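Local coordinates for NMB1025 protein (Neisseria meningitidis serogroup B, PDB 3KJJ) that is of unknown function but belongs to the YjgF/RutC family, whose members assemble as trimers, some of them deaminating reactive enamine or imine intermediates, at residues Ile30-Met35 against Ala52-Trp57; Gln46-Leu51 against Asn85-Ala90; Ala71-Arg76 against Trp112-Lys117. All coordinates share one frame; numbering follows the deposited sequence. Where two conformers were deposited one is given.

Interaction 1 of 3, residues Ile30-Met35 against Ala52-Trp57; sequences IFLSGM and AQIDRW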
ATOM      1  N   ILE B  30      -6.463   2.440 -10.888  1.00 22.60           N
ATOM      2  CA  ILE B  30      -7.264   3.365 -10.094  1.00 19.04           C
ATOM      3  C   ILE B  30      -6.811   3.243  -8.638  1.00 18.43           C
ATOM      4  O   ILE B  30      -6.739   2.137  -8.104  1.00 16.59           O
ATOM      5  CB  ILE B  30      -8.763   3.022 -10.218  1.00 18.24           C
ATOM      6  CG1 ILE B  30      -9.283   3.378 -11.620  1.00 17.70           C
ATOM      7  CG2 ILE B  30      -9.598   3.730  -9.126  1.00 15.40           C
ATOM      8  CD1 ILE B  30     -10.542   2.624 -12.021  1.00 15.90           C
ATOM      9  N   PHE B  31      -6.478   4.375  -8.025  1.00 16.36           N
ATOM     10  CA  PHE B  31      -6.088   4.419  -6.623  1.00 13.54           C
ATOM     11  C   PHE B  31      -7.120   5.246  -5.854  1.00 15.89           C
ATOM     12  O   PHE B  31      -7.352   6.412  -6.174  1.00 15.99           O
ATOM     13  CB  PHE B  31      -4.670   4.998  -6.478  1.00 10.66           C
ATOM     14  CG  PHE B  31      -3.598   4.130  -7.073  1.00 16.98           C
ATOM     15  CD1 PHE B  31      -2.878   3.248  -6.274  1.00 22.60           C
ATOM     16  CD2 PHE B  31      -3.318   4.181  -8.439  1.00 18.13           C
ATOM     17  CE1 PHE B  31      -1.879   2.435  -6.817  1.00 25.21           C
ATOM     18  CE2 PHE B  31      -2.326   3.370  -8.995  1.00 24.12           C
ATOM     19  CZ  PHE B  31      -1.605   2.502  -8.183  1.00 19.81           C
ATOM     20  N   LEU B  32      -7.780   4.636  -4.872  1.00 15.31           N
ATOM     21  CA  LEU B  32      -8.697   5.395  -4.017  1.00 13.97           C
ATOM     22  C   LEU B  32      -7.970   5.880  -2.755  1.00 14.75           C
ATOM     23  O   LEU B  32      -7.139   5.151  -2.206  1.00 12.85           O
ATOM     24  CB  LEU B  32      -9.910   4.553  -3.618  1.00 15.67           C
ATOM     25  CG  LEU B  32     -10.839   3.895  -4.645  1.00 18.04           C
ATOM     26  CD1 LEU B  32     -12.145   3.419  -3.963  1.00 13.77           C
ATOM     27  CD2 LEU B  32     -11.169   4.833  -5.797  1.00 20.99           C
ATOM     28  N   SER B  33      -8.281   7.099  -2.304  1.00 16.94           N
ATOM     29  CA  SER B  33      -7.879   7.545  -0.965  1.00 12.89           C
ATOM     30  C   SER B  33      -8.428   6.508   0.006  1.00 11.75           C
ATOM     31  O   SER B  33      -9.396   5.813  -0.300  1.00 12.43           O
ATOM     32  CB  SER B  33      -8.471   8.932  -0.618  1.00 13.37           C
ATOM     33  OG  SER B  33      -7.680  10.003  -1.113  1.00 18.18           O
ATOM     34  N   GLY B  34      -7.802   6.398   1.175  1.00 13.63           N
ATOM     35  CA  GLY B  34      -8.370   5.616   2.258  1.00 11.29           C
ATOM     36  C   GLY B  34      -9.746   6.147   2.605  1.00 13.69           C
ATOM     37  O   GLY B  34      -9.931   7.344   2.880  1.00 16.91           O
HETATM   38  N   MSE B  35     -10.721   5.256   2.596  1.00 13.33           N
HETATM   39  CA  MSE B  35     -12.100   5.669   2.825  1.00 14.93           C
HETATM   40  C   MSE B  35     -12.413   5.395   4.278  1.00 14.94           C
HETATM   41  O   MSE B  35     -12.126   4.319   4.796  1.00 14.75           O
HETATM   42  CB  MSE B  35     -13.067   4.951   1.895  1.00 15.14           C
HETATM   43  CG  MSE B  35     -12.824   5.228   0.403  1.00 18.99           C
HETATM   44 SE   MSE B  35     -13.496   6.937  -0.293  1.00 26.61          SE
HETATM   45  CE  MSE B  35     -12.775   6.789  -2.087  1.00 18.10           C
ATOM     46  N   ALA B  52     -19.790   1.342   0.724  1.00 15.30           N
ATOM     47  CA  ALA B  52     -20.724   2.101  -0.126  1.00 16.28           C
ATOM     48  C   ALA B  52     -20.062   3.290  -0.824  1.00 15.62           C
ATOM     49  O   ALA B  52     -20.284   3.526  -2.016  1.00 14.60           O
ATOM     50  CB  ALA B  52     -21.970   2.553   0.677  1.00 19.90           C
ATOM     51  N   GLN B  53     -19.216   4.008  -0.090  1.00 17.09           N
ATOM     52  CA  GLN B  53     -18.331   5.019  -0.674  1.00 16.08           C
ATOM     53  C   GLN B  53     -17.443   4.448  -1.765  1.00 13.70           C
ATOM     54  O   GLN B  53     -17.306   5.044  -2.841  1.00 13.99           O
ATOM     55  CB  GLN B  53     -17.429   5.621   0.403  1.00 18.71           C
ATOM     56  CG  GLN B  53     -18.139   6.488   1.417  1.00 15.40           C
ATOM     57  CD  GLN B  53     -17.183   6.983   2.478  1.00 10.99           C
ATOM     58  OE1 GLN B  53     -16.234   7.693   2.180  1.00 16.16           O
ATOM     59  NE2 GLN B  53     -17.423   6.590   3.724  1.00 14.90           N
ATOM     60  N   ILE B  54     -16.826   3.299  -1.485  1.00 14.32           N
ATOM     61  CA  ILE B  54     -15.936   2.678  -2.454  1.00 13.03           C
ATOM     62  C   ILE B  54     -16.694   2.383  -3.743  1.00 15.13           C
ATOM     63  O   ILE B  54     -16.206   2.716  -4.836  1.00 15.35           O
ATOM     64  CB  ILE B  54     -15.186   1.444  -1.869  1.00 15.87           C
ATOM     65  CG1 ILE B  54     -14.063   1.926  -0.933  1.00 10.52           C
ATOM     66  CG2 ILE B  54     -14.609   0.586  -2.991  1.00 17.18           C
ATOM     67  CD1 ILE B  54     -13.525   0.886   0.057  1.00 10.81           C
ATOM     68  N   ASP B  55     -17.892   1.810  -3.598  1.00 15.53           N
ATOM     69  CA  ASP B  55     -18.801   1.563  -4.717  1.00 18.79           C
ATOM     70  C   ASP B  55     -19.016   2.845  -5.527  1.00 17.51           C
ATOM     71  O   ASP B  55     -18.917   2.830  -6.745  1.00 15.34           O
ATOM     72  CB  ASP B  55     -20.159   1.035  -4.236  1.00 19.15           C
ATOM     73  CG  ASP B  55     -20.112  -0.417  -3.767  1.00 22.86           C
ATOM     74  OD1 ASP B  55     -19.172  -1.157  -4.132  1.00 21.50           O
ATOM     75  OD2 ASP B  55     -21.048  -0.822  -3.041  1.00 21.03           O
ATOM     76  N   ARG B  56     -19.283   3.948  -4.838  1.00 18.22           N
ATOM     77  CA  ARG B  56     -19.589   5.215  -5.504  1.00 18.30           C
ATOM     78  C   ARG B  56     -18.377   5.767  -6.256  1.00 16.04           C
ATOM     79  O   ARG B  56     -18.508   6.193  -7.404  1.00 16.80           O
ATOM     80  CB  ARG B  56     -20.184   6.241  -4.533  1.00 18.19           C
ATOM     81  CG  ARG B  56     -21.634   5.944  -4.121  1.00 20.87           C
ATOM     82  CD  ARG B  56     -22.323   7.148  -3.444  1.00 20.21           C
ATOM     83  NE  ARG B  56     -21.618   7.610  -2.243  1.00 17.41           N
ATOM     84  CZ  ARG B  56     -21.795   7.108  -1.019  1.00 23.95           C
ATOM     85  NH1 ARG B  56     -22.652   6.116  -0.821  1.00 16.25           N
ATOM     86  NH2 ARG B  56     -21.105   7.597   0.015  1.00 22.79           N
ATOM     87  N   TRP B  57     -17.194   5.698  -5.639  1.00 12.96           N
ATOM     88  CA  TRP B  57     -15.968   6.178  -6.282  1.00 14.81           C
ATOM     89  C   TRP B  57     -15.450   5.269  -7.393  1.00 15.72           C
ATOM     90  O   TRP B  57     -14.862   5.755  -8.359  1.00 18.90           O
ATOM     91  CB  TRP B  57     -14.868   6.501  -5.253  1.00 13.86           C
ATOM     92  CG  TRP B  57     -15.216   7.725  -4.424  1.00 12.34           C
ATOM     93  CD1 TRP B  57     -15.510   7.754  -3.089  1.00 15.72           C
ATOM     94  CD2 TRP B  57     -15.331   9.080  -4.888  1.00 13.48           C
ATOM     95  NE1 TRP B  57     -15.784   9.034  -2.691  1.00 13.42           N
ATOM     96  CE2 TRP B  57     -15.688   9.870  -3.776  1.00 11.09           C
ATOM     97  CE3 TRP B  57     -15.182   9.699  -6.137  1.00 14.63           C
ATOM     98  CZ2 TRP B  57     -15.893  11.251  -3.870  1.00 17.79           C
ATOM     99  CZ3 TRP B  57     -15.374  11.074  -6.228  1.00 17.10           C
ATOM    100  CH2 TRP B  57     -15.727  11.834  -5.099  1.00 23.92           C
TER

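Interaction 2 of 3, residues Gln46-Leu51 against Asn85-Ala90; sequences QTADVL and NGVWDA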
ATOM      1  N   GLN B  46     -19.917   0.953  10.210  1.00 18.20           N
ATOM      2  CA  GLN B  46     -18.882   1.754   9.572  1.00 18.66           C
ATOM      3  C   GLN B  46     -18.297   1.065   8.342  1.00 16.92           C
ATOM      4  O   GLN B  46     -18.045   1.722   7.326  1.00 18.88           O
ATOM      5  CB  GLN B  46     -17.797   2.130  10.580  1.00 16.84           C
ATOM      6  CG  GLN B  46     -18.292   3.177  11.582  1.00 21.29           C
ATOM      7  CD  GLN B  46     -17.199   3.678  12.494  1.00 21.75           C
ATOM      8  OE1 GLN B  46     -16.069   3.193  12.447  1.00 17.25           O
ATOM      9  NE2 GLN B  46     -17.526   4.664  13.326  1.00 22.30           N
ATOM     10  N   THR B  47     -18.125  -0.255   8.421  1.00 16.03           N
ATOM     11  CA  THR B  47     -17.607  -1.025   7.288  1.00 16.58           C
ATOM     12  C   THR B  47     -18.580  -0.879   6.108  1.00 15.14           C
ATOM     13  O   THR B  47     -18.148  -0.627   4.979  1.00 17.38           O
ATOM     14  CB  THR B  47     -17.317  -2.519   7.649  1.00 17.14           C
ATOM     15  OG1 THR B  47     -16.362  -2.590   8.725  1.00 18.95           O
ATOM     16  CG2 THR B  47     -16.739  -3.272   6.449  1.00 22.02           C
ATOM     17  N   ALA B  48     -19.881  -1.012   6.384  1.00 17.87           N
ATOM     18  CA  ALA B  48     -20.921  -0.865   5.361  1.00 18.87           C
ATOM     19  C   ALA B  48     -20.826   0.491   4.671  1.00 17.32           C
ATOM     20  O   ALA B  48     -20.849   0.561   3.447  1.00 18.15           O
ATOM     21  CB  ALA B  48     -22.312  -1.056   5.958  1.00 17.99           C
ATOM     22  N   ASP B  49     -20.736   1.557   5.458  1.00 19.56           N
ATOM     23  CA  ASP B  49     -20.644   2.910   4.905  1.00 18.26           C
ATOM     24  C   ASP B  49     -19.415   3.103   4.019  1.00 14.66           C
ATOM     25  O   ASP B  49     -19.499   3.759   2.970  1.00 15.84           O
ATOM     26  CB  ASP B  49     -20.640   3.970   6.007  1.00 22.15           C
ATOM     27  CG  ASP B  49     -20.560   5.383   5.442  1.00 14.46           C
ATOM     28  OD1 ASP B  49     -21.580   5.870   4.931  1.00 23.04           O
ATOM     29  OD2 ASP B  49     -19.475   5.992   5.502  1.00 24.62           O
ATOM     30  N   VAL B  50     -18.289   2.538   4.452  1.00 12.62           N
ATOM     31  CA  VAL B  50     -17.006   2.673   3.764  1.00 12.99           C
ATOM     32  C   VAL B  50     -17.071   1.930   2.425  1.00 12.08           C
ATOM     33  O   VAL B  50     -16.638   2.459   1.404  1.00 12.00           O
ATOM     34  CB  VAL B  50     -15.833   2.187   4.667  1.00 11.61           C
ATOM     35  CG1 VAL B  50     -14.595   1.831   3.867  1.00 14.67           C
ATOM     36  CG2 VAL B  50     -15.485   3.281   5.717  1.00 12.21           C
ATOM     37  N   LEU B  51     -17.630   0.719   2.444  1.00 14.40           N
ATOM     38  CA  LEU B  51     -17.821  -0.049   1.212  1.00 15.35           C
ATOM     39  C   LEU B  51     -18.787   0.623   0.217  1.00 14.34           C
ATOM     40  O   LEU B  51     -18.594   0.515  -0.996  1.00 16.86           O
ATOM     41  CB  LEU B  51     -18.179  -1.512   1.509  1.00 13.56           C
ATOM     42  CG  LEU B  51     -17.104  -2.295   2.298  1.00 14.44           C
ATOM     43  CD1 LEU B  51     -17.614  -3.640   2.783  1.00 15.62           C
ATOM     44  CD2 LEU B  51     -15.800  -2.479   1.506  1.00 12.64           C
ATOM     45  N   ASN B  85     -15.184  -8.411   8.768  1.00 20.23           N
ATOM     46  CA  ASN B  85     -15.239  -9.547   7.829  1.00 20.15           C
ATOM     47  C   ASN B  85     -16.635  -9.955   7.393  1.00 19.47           C
ATOM     48  O   ASN B  85     -16.850 -10.245   6.223  1.00 19.05           O
ATOM     49  CB  ASN B  85     -14.521 -10.780   8.408  1.00 19.71           C
ATOM     50  CG  ASN B  85     -13.013 -10.638   8.397  1.00 19.46           C
ATOM     51  OD1 ASN B  85     -12.458  -9.815   7.677  1.00 17.50           O
ATOM     52  ND2 ASN B  85     -12.342 -11.443   9.206  1.00 17.86           N
ATOM     53  N   GLY B  86     -17.579  -9.976   8.332  1.00 17.49           N
ATOM     54  CA  GLY B  86     -18.965 -10.336   8.019  1.00 18.61           C
ATOM     55  C   GLY B  86     -19.574  -9.444   6.953  1.00 18.44           C
ATOM     56  O   GLY B  86     -20.305  -9.919   6.077  1.00 17.57           O
ATOM     57  N   VAL B  87     -19.246  -8.153   7.009  1.00 17.70           N
ATOM     58  CA  VAL B  87     -19.761  -7.198   6.051  1.00 16.27           C
ATOM     59  C   VAL B  87     -18.961  -7.282   4.742  1.00 16.93           C
ATOM     60  O   VAL B  87     -19.546  -7.341   3.659  1.00 20.64           O
ATOM     61  CB  VAL B  87     -19.831  -5.774   6.655  1.00 16.82           C
ATOM     62  CG1 VAL B  87     -20.254  -4.745   5.605  1.00 13.11           C
ATOM     63  CG2 VAL B  87     -20.799  -5.773   7.849  1.00 12.36           C
ATOM     64  N   TRP B  88     -17.635  -7.305   4.861  1.00 17.60           N
ATOM     65  CA  TRP B  88     -16.734  -7.492   3.721  1.00 20.38           C
ATOM     66  C   TRP B  88     -17.078  -8.735   2.908  1.00 18.48           C
ATOM     67  O   TRP B  88     -17.234  -8.646   1.693  1.00 20.31           O
ATOM     68  CB  TRP B  88     -15.284  -7.563   4.209  1.00 20.21           C
ATOM     69  CG  TRP B  88     -14.280  -7.941   3.167  1.00 17.44           C
ATOM     70  CD1 TRP B  88     -13.841  -9.193   2.879  1.00 18.55           C
ATOM     71  CD2 TRP B  88     -13.569  -7.051   2.294  1.00 13.89           C
ATOM     72  NE1 TRP B  88     -12.903  -9.145   1.874  1.00 19.39           N
ATOM     73  CE2 TRP B  88     -12.723  -7.844   1.492  1.00 20.30           C
ATOM     74  CE3 TRP B  88     -13.588  -5.668   2.095  1.00 15.53           C
ATOM     75  CZ2 TRP B  88     -11.881  -7.297   0.514  1.00 15.35           C
ATOM     76  CZ3 TRP B  88     -12.753  -5.121   1.119  1.00 18.08           C
ATOM     77  CH2 TRP B  88     -11.916  -5.940   0.341  1.00 20.49           C
ATOM     78  N   ASP B  89     -17.207  -9.877   3.589  1.00 18.62           N
ATOM     79  CA  ASP B  89     -17.523 -11.164   2.953  1.00 20.64           C
ATOM     80  C   ASP B  89     -18.800 -11.154   2.128  1.00 18.89           C
ATOM     81  O   ASP B  89     -18.862 -11.807   1.085  1.00 20.90           O
ATOM     82  CB  ASP B  89     -17.602 -12.293   3.987  1.00 21.15           C
ATOM     83  CG  ASP B  89     -16.254 -12.644   4.567  1.00 21.97           C
ATOM     84  OD1 ASP B  89     -15.235 -12.102   4.089  1.00 18.67           O
ATOM     85  OD2 ASP B  89     -16.214 -13.467   5.504  1.00 25.91           O
ATOM     86  N   ALA B  90     -19.810 -10.432   2.612  1.00 17.66           N
ATOM     87  CA  ALA B  90     -21.093 -10.269   1.915  1.00 19.49           C
ATOM     88  C   ALA B  90     -21.008  -9.304   0.730  1.00 19.11           C
ATOM     89  O   ALA B  90     -21.774  -9.422  -0.232  1.00 20.67           O
ATOM     90  CB  ALA B  90     -22.171  -9.803   2.893  1.00 20.59           C
TER

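Interaction 3 of 3, residues Ala71-Arg76 against Trp112-Lys117; sequences AVIYLR and WRVEIK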
ATOM      1  N   ALA B  71      -6.874  -4.516  -1.550  1.00 15.52           N
ATOM      2  CA  ALA B  71      -7.527  -3.774  -0.489  1.00 15.15           C
ATOM      3  C   ALA B  71      -6.695  -3.911   0.779  1.00 15.22           C
ATOM      4  O   ALA B  71      -6.326  -5.017   1.164  1.00 14.47           O
ATOM      5  CB  ALA B  71      -8.933  -4.323  -0.257  1.00 11.01           C
ATOM      6  N   VAL B  72      -6.390  -2.785   1.410  1.00 15.20           N
ATOM      7  CA  VAL B  72      -5.772  -2.796   2.725  1.00 15.29           C
ATOM      8  C   VAL B  72      -6.812  -2.245   3.679  1.00 15.86           C
ATOM      9  O   VAL B  72      -7.399  -1.184   3.436  1.00 15.62           O
ATOM     10  CB  VAL B  72      -4.482  -1.965   2.796  1.00 15.93           C
ATOM     11  CG1 VAL B  72      -3.806  -2.134   4.167  1.00 16.55           C
ATOM     12  CG2 VAL B  72      -3.531  -2.366   1.698  1.00 16.28           C
ATOM     13  N   ILE B  73      -7.054  -3.004   4.743  1.00 13.05           N
ATOM     14  CA  ILE B  73      -8.060  -2.671   5.726  1.00 12.11           C
ATOM     15  C   ILE B  73      -7.328  -2.385   7.013  1.00 14.57           C
ATOM     16  O   ILE B  73      -6.581  -3.227   7.514  1.00 13.09           O
ATOM     17  CB  ILE B  73      -9.061  -3.823   5.939  1.00 12.36           C
ATOM     18  CG1 ILE B  73      -9.786  -4.158   4.625  1.00 14.30           C
ATOM     19  CG2 ILE B  73     -10.089  -3.462   7.042  1.00 13.63           C
ATOM     20  CD1 ILE B  73     -10.447  -5.545   4.639  1.00  6.91           C
ATOM     21  N   TYR B  74      -7.518  -1.170   7.504  1.00 10.80           N
ATOM     22  CA  TYR B  74      -6.929  -0.739   8.742  1.00 16.70           C
ATOM     23  C   TYR B  74      -8.065  -0.751   9.759  1.00 13.01           C
ATOM     24  O   TYR B  74      -9.105  -0.147   9.529  1.00 16.79           O
ATOM     25  CB  TYR B  74      -6.341   0.662   8.573  1.00 10.88           C
ATOM     26  CG  TYR B  74      -5.222   0.775   7.554  1.00 18.85           C
ATOM     27  CD1 TYR B  74      -3.932   0.324   7.843  1.00 12.75           C
ATOM     28  CD2 TYR B  74      -5.448   1.360   6.301  1.00 16.14           C
ATOM     29  CE1 TYR B  74      -2.907   0.429   6.908  1.00 17.72           C
ATOM     30  CE2 TYR B  74      -4.436   1.462   5.371  1.00 14.53           C
ATOM     31  CZ  TYR B  74      -3.170   0.999   5.678  1.00 17.77           C
ATOM     32  OH  TYR B  74      -2.164   1.113   4.753  1.00 25.87           O
ATOM     33  N   LEU B  75      -7.884  -1.472  10.856  1.00 16.50           N
ATOM     34  CA  LEU B  75      -8.831  -1.398  11.967  1.00 18.24           C
ATOM     35  C   LEU B  75      -8.152  -0.729  13.142  1.00 19.95           C
ATOM     36  O   LEU B  75      -6.969  -0.958  13.382  1.00 18.74           O
ATOM     37  CB  LEU B  75      -9.312  -2.792  12.386  1.00 17.92           C
ATOM     38  CG  LEU B  75     -10.146  -3.597  11.392  1.00 21.45           C
ATOM     39  CD1 LEU B  75     -10.248  -5.047  11.877  1.00 19.01           C
ATOM     40  CD2 LEU B  75     -11.539  -2.989  11.205  1.00 14.75           C
ATOM     41  N   ARG B  76      -8.909   0.087  13.871  1.00 20.11           N
ATOM     42  CA  ARG B  76      -8.431   0.721  15.087  1.00 19.03           C
ATOM     43  C   ARG B  76      -8.140  -0.333  16.159  1.00 18.33           C
ATOM     44  O   ARG B  76      -7.199  -0.202  16.953  1.00 19.84           O
ATOM     45  CB  ARG B  76      -9.465   1.727  15.599  1.00 19.76           C
ATOM     46  CG  ARG B  76      -9.110   2.311  16.961  1.00 18.08           C
ATOM     47  CD  ARG B  76     -10.206   3.189  17.534  1.00 20.80           C
ATOM     48  NE  ARG B  76      -9.756   3.828  18.770  1.00 21.01           N
ATOM     49  CZ  ARG B  76      -8.921   4.862  18.834  1.00 20.69           C
ATOM     50  NH1 ARG B  76      -8.433   5.405  17.728  1.00 11.87           N
ATOM     51  NH2 ARG B  76      -8.581   5.371  20.012  1.00 19.76           N
ATOM     52  N   TRP B 112     -13.367   6.512  14.448  1.00 19.69           N
ATOM     53  CA  TRP B 112     -13.248   5.689  13.237  1.00 19.23           C
ATOM     54  C   TRP B 112     -12.640   4.337  13.573  1.00 20.14           C
ATOM     55  O   TRP B 112     -11.529   4.255  14.097  1.00 22.35           O
ATOM     56  CB  TRP B 112     -12.392   6.366  12.168  1.00 21.32           C
ATOM     57  CG  TRP B 112     -12.924   7.661  11.616  1.00 19.71           C
ATOM     58  CD1 TRP B 112     -14.193   8.166  11.732  1.00 23.22           C
ATOM     59  CD2 TRP B 112     -12.195   8.591  10.806  1.00 21.38           C
ATOM     60  NE1 TRP B 112     -14.285   9.368  11.069  1.00 20.13           N
ATOM     61  CE2 TRP B 112     -13.076   9.647  10.485  1.00 22.97           C
ATOM     62  CE3 TRP B 112     -10.874   8.637  10.331  1.00 22.53           C
ATOM     63  CZ2 TRP B 112     -12.679  10.745   9.711  1.00 21.34           C
ATOM     64  CZ3 TRP B 112     -10.482   9.721   9.551  1.00 23.49           C
ATOM     65  CH2 TRP B 112     -11.384  10.764   9.252  1.00 22.73           C
ATOM     66  N   ARG B 113     -13.363   3.275  13.237  1.00 18.59           N
ATOM     67  CA  ARG B 113     -12.956   1.918  13.585  0.50 18.83           C
ATOM     68  C   ARG B 113     -12.388   1.164  12.384  1.00 17.83           C
ATOM     69  O   ARG B 113     -11.795   0.087  12.540  1.00 18.21           O
ATOM     70  CB  ARG B 113     -14.141   1.159  14.194  0.50 19.31           C
ATOM     71  CG  ARG B 113     -14.867   1.940  15.286  0.50 20.14           C
ATOM     72  CD  ARG B 113     -15.483   1.021  16.306  0.50 23.87           C
ATOM     73  NE  ARG B 113     -14.471   0.206  16.970  0.50 19.01           N
ATOM     74  CZ  ARG B 113     -13.900   0.519  18.127  0.50 21.19           C
ATOM     75  NH1 ARG B 113     -12.998  -0.293  18.658  0.50 18.62           N
ATOM     76  NH2 ARG B 113     -14.242   1.634  18.758  0.50 18.92           N
ATOM     77  N   VAL B 114     -12.568   1.742  11.187  1.00 16.62           N
ATOM     78  CA  VAL B 114     -12.122   1.119   9.932  1.00 15.02           C
ATOM     79  C   VAL B 114     -11.816   2.150   8.836  1.00 16.21           C
ATOM     80  O   VAL B 114     -12.445   3.207   8.756  1.00 16.53           O
ATOM     81  CB  VAL B 114     -13.143   0.039   9.424  1.00 16.75           C
ATOM     82  CG1 VAL B 114     -14.510   0.683   9.068  1.00  9.51           C
ATOM     83  CG2 VAL B 114     -12.575  -0.775   8.252  1.00 12.26           C
ATOM     84  N   GLU B 115     -10.819   1.831   8.020  1.00 13.81           N
ATOM     85  CA  GLU B 115     -10.460   2.613   6.850  1.00 13.35           C
ATOM     86  C   GLU B 115     -10.008   1.605   5.803  1.00 12.00           C
ATOM     87  O   GLU B 115      -9.244   0.693   6.107  1.00 11.67           O
ATOM     88  CB  GLU B 115      -9.339   3.618   7.184  1.00 13.93           C
ATOM     89  CG  GLU B 115      -8.904   4.524   6.027  1.00 20.45           C
ATOM     90  CD  GLU B 115      -8.004   5.682   6.464  1.00 20.35           C
ATOM     91  OE1 GLU B 115      -7.980   6.022   7.665  1.00 20.65           O
ATOM     92  OE2 GLU B 115      -7.324   6.269   5.598  1.00 23.10           O
ATOM     93  N   ILE B 116     -10.492   1.749   4.573  1.00 14.01           N
ATOM     94  CA  ILE B 116     -10.135   0.796   3.519  1.00 13.72           C
ATOM     95  C   ILE B 116      -9.563   1.536   2.317  1.00 14.51           C
ATOM     96  O   ILE B 116     -10.179   2.485   1.802  1.00 12.86           O
ATOM     97  CB  ILE B 116     -11.328  -0.108   3.113  1.00 15.47           C
ATOM     98  CG1 ILE B 116     -11.871  -0.856   4.336  1.00 16.39           C
ATOM     99  CG2 ILE B 116     -10.922  -1.086   1.993  1.00 13.33           C
ATOM    100  CD1 ILE B 116     -13.142  -1.687   4.086  1.00 13.36           C
ATOM    101  N   LYS B 117      -8.377   1.089   1.906  1.00 13.68           N
ATOM    102  CA  LYS B 117      -7.621   1.656   0.802  1.00 16.69           C
ATOM    103  C   LYS B 117      -7.615   0.681  -0.367  1.00 15.47           C
ATOM    104  O   LYS B 117      -7.136  -0.447  -0.243  1.00 18.94           O
ATOM    105  CB  LYS B 117      -6.188   1.933   1.252  1.00 14.21           C
ATOM    106  CG  LYS B 117      -5.263   2.493   0.165  1.00 19.26           C
ATOM    107  CD  LYS B 117      -5.261   3.995   0.178  1.00 29.19           C
ATOM    108  CE  LYS B 117      -3.969   4.526  -0.390  1.00 28.22           C
ATOM    109  NZ  LYS B 117      -4.104   5.963  -0.758  1.00 21.10           N
TER
HETATM  110  O   HOH W   1      -9.308   5.391  15.071  1.00 15.94           O

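Interaction 1 of 3, residues Ile30-Met35 against Ala52-Trp57
L32 and M35, a selenomethionine here, face helix segment 52-57 from strand 29-32 and the residues that follow, the chains coming nearest where the CA atoms of M35 and Q53 stand 7.2 Å apart. L32 reaches across with both methyls. L32 CD1 lies against I54, 3.9 Å from I54 CG2 and equally near CG1, while L32 CD2 meets the root of the neighbouring indole, 4.1 Å from W57 CB. M35 enters between I54, Q53 and W57. M35 CG packs on I54 CG1 at 3.8 Å, and from there the chain bends (chi2 -79°), turning the selenium and terminal methyl to the pyrrole side of W57. M35 SE sits 4.4 Å from the centroid of the five-membered ring of W57, 57° off the ring normal, in an oblique Met-aromatic contact; the two side chains cross nearly at a right angle. The modelled position of the methyl, too close to W57 CD1, is doubtful. M35 SE also has Q53 OE1 at 3.8 Å, roughly at right angles to the direction of the ring. The amide of Q53 is fixed through NE2, which hydrogen-bonds to D49 OD2 and V36 O, and this holds its oxygen beside M35. E22 of strand 21-26 touches both M35 and W57. Between the segments the attraction is therefore probably mainly dispersive, with a polarisable selenium set against an aromatic ring and an amide oxygen, while the Q53 amide and the strand backbone bond to neighbours outside the two segments.

Interaction 2 of 3, residues Gln46-Leu51 against Asn85-Ala90
V87 presents CG1 to helix segment 46-51 because this methyl stands anti to the backbone N (chi1 175°); T47 holds CG2 in the same relation to its own N (chi1 -59°, measured to OG1), and the two methyls, V87 CG1 and T47 CG2, meet at 3.9 Å as the side chains slide past each other in opposite directions. V87 CG1 is the centre of the contact. Besides T47, V87 CG1 touches the backbone of the facing helix, 3.8 Å from A48 N. V87 CG1 also has L51 CD1 at 4.0 Å. One methyl thus sits among three residues on neighbouring turns. Across from it, L51 splits its branches between two partners: CD1 goes to V87, and L51 CD2 approaches the six-membered ring of W88 obliquely, 3.9 Å from W88 CE3, with the leucine and the indole crossing at about a right angle. The polar ends point to other partners. T47 OG1 hydrogen-bonds to A43 O one turn back in its helix, which leaves CG2 as the branch facing V87. The indole of W88 donates through NE1 to R19 O of the third subunit, makes a cation-pi contact with R100, and rests on A71 and I73 of the sheet, so one residue joins the helix pair, the sheet and the trimer interface. A48 lies at the outer margin, while T47, L51 and W88 are buried. The axes of the two short segments approach to 9.2 Å and run in broadly the same direction, 33° apart. Two helices running roughly the same way, laid side by side over one face of a beta-sheet, are characteristic of the alpha/beta fold of the YjgF-like family.

Interaction 3 of 3, residues Ala71-Arg76 against Trp112-Lys117
R76 NH1 and W112 O grip one water between them, the water donating to W112 O at 2.7 Å and accepting from R76 NH1. From there the antiparallel strands 71-75 and 114-117 are joined by backbone bonds. Just past the strand, R76 N still reaches R113 O, at 3.2 Å, but from above the carbonyl plane. Y74 and E115 form a hydrogen-bonded pair, Y74 N lying 2.9 Å from E115 O. K117 N to V72 O, 2.9 Å and almost straight at 174°, makes the next, and V72 N returns a bond to K117 O.

I73, L75, V114 and I116 share one face. The methyl CG2 of V114, anti to its backbone N, touches both I73 CG2 (3.9 Å) and L75 CD2 of the facing strand, and I73 CG1 lies beside I116 CG1. V72, Y74, E115 and K117 project from the other face, where K117 NZ forms a salt bridge with D70 of the second subunit and Y74 packs on Y74 of the third. R113 pairs with D80.

Strand 99-104 flanks 68-75 on its far side, and 29-32 flanks 114-121. On the apolar face, T47, V50, L51 and I54 of helix 43-60 and M84 and W88 of helix 81-91 cover the sheet.

Helix 43-60 serves both interaction 1 and interaction 2: its 52-57 part packs on strand 29-32 and the residues after it, its 46-51 part on helix 81-91, and M35 touches V50 where the two contacts meet. Interaction 3 supplies the sheet beneath them. It joins interaction 1 through a probable hydrogen bond from M35 N to I116 O, and interaction 2 through Q46 OE1 and R113 N. Interaction 3 is held by regular backbone bonds, whereas interactions 1 and 2 rest on side-chain packing. All three are mainly buried, interaction 1 nearest the chain centre; interaction 2 reaches the surface at A48. Other subunits border all three contacts.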